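Long-range contact in tyrosine specific protein phosphatase (PDB 4AZ1), which probably removes phosphate from phosphotyrosine residues of proteins in the parasite Trypanosoma cruzi: residues A[3-15]-A[243-255]. Numbering follows the deposited sequence.
Sequences DSNCFPFTKLSVQ and LTHLERGTLTDTT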
loop_
_atom_site.group_PDB
_atom_site.type_symbol
_atom_site.label_atom_id
_atom_site.label_comp_id
_atom_site.label_asym_id
_atom_site.label_seq_id
_atom_site.Cartn_x
_atom_site.Cartn_y
_atom_site.Cartn_z
ATOM N N ASP A 3 26.085 -38.804 -18.039
ATOM C CA ASP A 3 27.321 -38.816 -17.271
ATOM C C ASP A 3 27.556 -37.422 -16.716
ATOM O O ASP A 3 26.594 -36.707 -16.407
ATOM C CB ASP A 3 28.503 -39.227 -18.153
ATOM C CG ASP A 3 28.117 -40.228 -19.230
ATOM O OD1 ASP A 3 27.098 -40.003 -19.918
ATOM O OD2 ASP A 3 28.837 -41.238 -19.391
ATOM N N SER A 4 28.831 -37.050 -16.574
ATOM C CA SER A 4 29.238 -35.686 -16.200
ATOM C C SER A 4 28.662 -35.186 -14.864
ATOM O O SER A 4 29.354 -34.529 -14.080
ATOM C CB SER A 4 28.909 -34.696 -17.322
ATOM O OG SER A 4 29.371 -33.396 -17.000
ATOM N N ASN A 5 27.395 -35.481 -14.608
ATOM C CA ASN A 5 26.835 -35.203 -13.300
ATOM C C ASN A 5 27.347 -36.225 -12.295
ATOM O O ASN A 5 27.438 -37.420 -12.598
ATOM C CB ASN A 5 25.311 -35.198 -13.357
ATOM C CG ASN A 5 24.761 -33.933 -13.994
ATOM O OD1 ASN A 5 25.367 -32.864 -13.896
ATOM N ND2 ASN A 5 23.615 -34.050 -14.658
ATOM N N CYS A 6 27.723 -35.742 -11.116
ATOM C CA CYS A 6 28.101 -36.616 -10.014
ATOM C C CYS A 6 27.169 -36.293 -8.856
ATOM O O CYS A 6 27.207 -35.184 -8.310
ATOM C CB CYS A 6 29.564 -36.382 -9.617
ATOM S SG CYS A 6 30.184 -37.447 -8.270
ATOM N N PHE A 7 26.305 -37.238 -8.500
ATOM C CA PHE A 7 25.381 -37.019 -7.396
ATOM C C PHE A 7 25.277 -38.233 -6.472
ATOM O O PHE A 7 24.238 -38.899 -6.425
ATOM C CB PHE A 7 24.005 -36.648 -7.940
ATOM C CG PHE A 7 23.115 -36.002 -6.929
ATOM C CD1 PHE A 7 23.507 -34.826 -6.298
ATOM C CD2 PHE A 7 21.887 -36.557 -6.611
ATOM C CE1 PHE A 7 22.688 -34.220 -5.349
ATOM C CE2 PHE A 7 21.054 -35.952 -5.675
ATOM C CZ PHE A 7 21.460 -34.783 -5.042
ATOM N N PRO A 8 26.346 -38.505 -5.707
ATOM C CA PRO A 8 26.402 -39.714 -4.872
ATOM C C PRO A 8 25.378 -39.774 -3.725
ATOM O O PRO A 8 25.277 -40.823 -3.091
ATOM C CB PRO A 8 27.841 -39.710 -4.329
ATOM C CG PRO A 8 28.327 -38.308 -4.492
ATOM C CD PRO A 8 27.602 -37.731 -5.663
ATOM N N PHE A 9 24.631 -38.696 -3.487
ATOM C CA PHE A 9 23.572 -38.671 -2.468
ATOM C C PHE A 9 22.576 -39.826 -2.639
ATOM O O PHE A 9 22.007 -40.335 -1.661
ATOM C CB PHE A 9 22.840 -37.329 -2.549
ATOM C CG PHE A 9 21.806 -37.120 -1.482
ATOM C CD1 PHE A 9 22.168 -36.615 -0.238
ATOM C CD2 PHE A 9 20.463 -37.392 -1.731
ATOM C CE1 PHE A 9 21.213 -36.401 0.754
ATOM C CE2 PHE A 9 19.501 -37.177 -0.742
ATOM C CZ PHE A 9 19.883 -36.684 0.505
ATOM N N THR A 10 22.361 -40.241 -3.883
ATOM C CA THR A 10 21.399 -41.305 -4.166
ATOM C C THR A 10 21.958 -42.682 -3.842
ATOM O O THR A 10 21.230 -43.679 -3.892
ATOM C CB THR A 10 20.940 -41.300 -5.643
ATOM O OG1 THR A 10 22.086 -41.353 -6.500
ATOM C CG2 THR A 10 20.123 -40.047 -5.949
ATOM N N LYS A 11 23.243 -42.742 -3.507
ATOM C CA LYS A 11 23.863 -44.018 -3.147
ATOM C C LYS A 11 23.736 -44.326 -1.652
ATOM O O LYS A 11 23.907 -45.472 -1.231
ATOM C CB LYS A 11 25.337 -44.034 -3.558
ATOM C CG LYS A 11 25.569 -44.148 -5.056
ATOM C CD LYS A 11 27.004 -44.561 -5.346
ATOM C CE LYS A 11 27.323 -44.467 -6.839
ATOM N NZ LYS A 11 26.279 -45.100 -7.706
ATOM N N LEU A 12 23.446 -43.298 -0.862
ATOM C CA LEU A 12 23.353 -43.431 0.589
ATOM C C LEU A 12 22.039 -44.084 1.000
ATOM O O LEU A 12 21.032 -43.937 0.312
ATOM C CB LEU A 12 23.436 -42.057 1.255
ATOM C CG LEU A 12 24.668 -41.182 1.027
ATOM C CD1 LEU A 12 24.400 -39.780 1.564
ATOM C CD2 LEU A 12 25.920 -41.789 1.678
ATOM N N SER A 13 22.050 -44.793 2.129
ATOM C CA SER A 13 20.818 -45.332 2.691
ATOM C C SER A 13 19.882 -44.182 3.074
ATOM O O SER A 13 20.324 -43.035 3.202
ATOM C CB SER A 13 21.127 -46.180 3.919
ATOM O OG SER A 13 21.596 -45.363 4.975
ATOM N N VAL A 14 18.595 -44.482 3.251
ATOM C CA VAL A 14 17.625 -43.473 3.683
ATOM C C VAL A 14 18.076 -42.754 4.964
ATOM O O VAL A 14 18.025 -41.523 5.051
ATOM C CB VAL A 14 16.213 -44.070 3.900
ATOM C CG1 VAL A 14 15.237 -42.974 4.307
ATOM C CG2 VAL A 14 15.710 -44.758 2.640
ATOM N N GLN A 15 18.533 -43.519 5.947
ATOM C CA GLN A 15 19.000 -42.930 7.196
ATOM C C GLN A 15 20.200 -41.998 6.981
ATOM O O GLN A 15 20.238 -40.891 7.524
ATOM C CB GLN A 15 19.344 -44.029 8.215
ATOM C CG GLN A 15 19.663 -43.505 9.615
ATOM C CD GLN A 15 18.492 -42.745 10.236
ATOM O OE1 GLN A 15 17.325 -43.037 9.952
ATOM N NE2 GLN A 15 18.801 -41.762 11.082
ATOM N N LEU A 243 18.887 -27.495 -10.265
ATOM C CA LEU A 243 18.418 -28.192 -11.463
ATOM C C LEU A 243 19.086 -27.686 -12.737
ATOM O O LEU A 243 19.250 -28.442 -13.693
ATOM C CB LEU A 243 16.889 -28.135 -11.592
ATOM C CG LEU A 243 16.149 -29.075 -10.634
ATOM C CD1 LEU A 243 14.699 -28.652 -10.447
ATOM C CD2 LEU A 243 16.221 -30.504 -11.145
ATOM N N THR A 244 19.468 -26.413 -12.747
ATOM C CA THR A 244 20.202 -25.856 -13.882
ATOM C C THR A 244 21.576 -26.517 -13.967
ATOM O O THR A 244 22.042 -26.857 -15.057
ATOM C CB THR A 244 20.357 -24.328 -13.775
ATOM O OG1 THR A 244 19.064 -23.708 -13.716
ATOM C CG2 THR A 244 21.119 -23.788 -14.980
ATOM N N HIS A 245 22.224 -26.720 -12.822
ATOM C CA HIS A 245 23.496 -27.454 -12.819
ATOM C C HIS A 245 23.328 -28.866 -13.370
ATOM O O HIS A 245 24.168 -29.350 -14.137
ATOM C CB HIS A 245 24.108 -27.480 -11.413
ATOM C CG HIS A 245 24.734 -26.181 -11.024
ATOM N ND1 HIS A 245 25.962 -25.776 -11.506
ATOM C CD2 HIS A 245 24.286 -25.173 -10.239
ATOM C CE1 HIS A 245 26.250 -24.584 -11.018
ATOM N NE2 HIS A 245 25.252 -24.197 -10.241
ATOM N N LEU A 246 22.229 -29.512 -12.986
ATOM C CA LEU A 246 21.921 -30.860 -13.454
ATOM C C LEU A 246 21.793 -30.862 -14.973
ATOM O O LEU A 246 22.365 -31.714 -15.655
ATOM C CB LEU A 246 20.621 -31.347 -12.795
ATOM C CG LEU A 246 20.126 -32.779 -13.055
ATOM C CD1 LEU A 246 19.294 -33.276 -11.880
ATOM C CD2 LEU A 246 19.308 -32.876 -14.337
ATOM N N GLU A 247 21.038 -29.898 -15.492
ATOM C CA GLU A 247 20.775 -29.793 -16.928
ATOM C C GLU A 247 22.003 -29.453 -17.783
ATOM O O GLU A 247 22.031 -29.766 -18.975
ATOM C CB GLU A 247 19.657 -28.770 -17.182
ATOM C CG GLU A 247 18.260 -29.293 -16.881
ATOM C CD GLU A 247 17.189 -28.209 -16.963
ATOM O OE1 GLU A 247 17.531 -27.006 -16.859
ATOM O OE2 GLU A 247 15.999 -28.560 -17.134
ATOM N N ARG A 248 22.999 -28.798 -17.188
ATOM C CA ARG A 248 24.214 -28.458 -17.924
ATOM C C ARG A 248 25.415 -29.300 -17.467
ATOM O O ARG A 248 26.576 -28.961 -17.737
ATOM C CB ARG A 248 24.502 -26.942 -17.911
ATOM C CG ARG A 248 24.631 -26.312 -16.545
ATOM C CD ARG A 248 24.941 -24.818 -16.601
ATOM N NE ARG A 248 24.060 -24.044 -17.478
ATOM C CZ ARG A 248 24.038 -22.711 -17.524
ATOM N NH1 ARG A 248 24.834 -22.013 -16.726
ATOM N NH2 ARG A 248 23.218 -22.070 -18.354
ATOM N N GLY A 249 25.119 -30.407 -16.784
ATOM C CA GLY A 249 26.121 -31.419 -16.505
ATOM C C GLY A 249 27.135 -31.023 -15.451
ATOM O O GLY A 249 28.219 -31.604 -15.380
ATOM N N THR A 250 26.781 -30.047 -14.618
ATOM C CA THR A 250 27.711 -29.556 -13.605
ATOM C C THR A 250 27.258 -29.821 -12.165
ATOM O O THR A 250 27.817 -29.252 -11.222
ATOM C CB THR A 250 27.995 -28.065 -13.790
ATOM O OG1 THR A 250 26.765 -27.389 -14.078
ATOM C CG2 THR A 250 28.966 -27.849 -14.948
ATOM N N LEU A 251 26.254 -30.679 -11.998
ATOM C CA LEU A 251 25.877 -31.158 -10.670
ATOM C C LEU A 251 27.058 -31.874 -10.020
ATOM O O LEU A 251 27.690 -32.736 -10.635
ATOM C CB LEU A 251 24.697 -32.120 -10.772
ATOM C CG LEU A 251 23.982 -32.551 -9.488
ATOM C CD1 LEU A 251 23.443 -31.337 -8.725
ATOM C CD2 LEU A 251 22.845 -33.509 -9.815
ATOM N N THR A 252 27.378 -31.508 -8.783
ATOM C CA THR A 252 28.415 -32.225 -8.043
ATOM C C THR A 252 27.853 -32.639 -6.695
ATOM O O THR A 252 26.724 -32.289 -6.354
ATOM C CB THR A 252 29.675 -31.372 -7.803
ATOM O OG1 THR A 252 29.375 -30.345 -6.850
ATOM C CG2 THR A 252 30.199 -30.752 -9.125
ATOM N N ASP A 253 28.654 -33.354 -5.917
ATOM C CA ASP A 253 28.229 -33.824 -4.603
ATOM C C ASP A 253 27.972 -32.659 -3.638
ATOM O O ASP A 253 27.291 -32.822 -2.628
ATOM C CB ASP A 253 29.290 -34.802 -4.050
ATOM C CG ASP A 253 28.895 -35.421 -2.717
ATOM O OD1 ASP A 253 27.692 -35.723 -2.500
ATOM O OD2 ASP A 253 29.801 -35.603 -1.881
ATOM N N THR A 254 28.485 -31.475 -3.969
ATOM C CA THR A 254 28.387 -30.315 -3.086
ATOM C C THR A 254 27.484 -29.208 -3.628
ATOM O O THR A 254 27.329 -28.160 -2.990
ATOM C CB THR A 254 29.783 -29.707 -2.805
ATOM O OG1 THR A 254 30.359 -29.236 -4.033
ATOM C CG2 THR A 254 30.714 -30.736 -2.169
ATOM N N THR A 255 26.888 -29.435 -4.798
ATOM C CA THR A 255 26.042 -28.421 -5.446
ATOM C C THR A 255 24.974 -27.798 -4.542
ATOM O O THR A 255 24.823 -26.569 -4.525
ATOM C CB THR A 255 25.343 -28.971 -6.706
ATOM O OG1 THR A 255 26.322 -29.391 -7.651
ATOM C CG2 THR A 255 24.467 -27.907 -7.352
HETATM O O HOH W 1 25.334 -35.842 -3.974
#
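The carboxamide of N5 meets the C-terminal turn of helix 232-247 and the residues just after it, and uses both of its ends there. ND2 donates a nearly straight bond of 2.8 Å to L246 O, a lone-pair contact in which the acceptor lies close to the amide plane. On the other branch, OD1 accepts from L251 N at 3.0 Å, a more bent bond (139°) whose donor is tilted from the carbonyl plane. Two bonds in different directions thus fix the rotation of the amide, and CG, swung beside the backbone N (chi1 -76°), carries it in toward the turn. L246 O also accepts from G249 N, so the helix end and N5 share this carbonyl. Next to it, S4 OG donates a hydrogen bond of 2.7 Å to G249 O, in the carbonyl plane on a lone pair.

A single backbone bond follows, from C6 N to L251 O at 3.0 Å.

The apolar contact is between L251 CD2 and F7 CD1, 3.8 Å apart, while F7 also touches Y281 and L284 of helix 274-288. Separately, P8 CG makes a van der Waals contact with the D253 carboxylate, 3.3 Å from D253 OD1. That oxygen is salt-bridged to R20 of helix 14-30, and a water that donates to it accepts from F9 N, linking the 3-10 turn to the loop.

The helix terminates in a Schellman motif with G249, at positive phi, as C-prime residue; the N-terminal segment, residues 4-8, lies along the loop from this motif to helix 255-266, joining these elements at the surface of the tyrosine phosphatase fold.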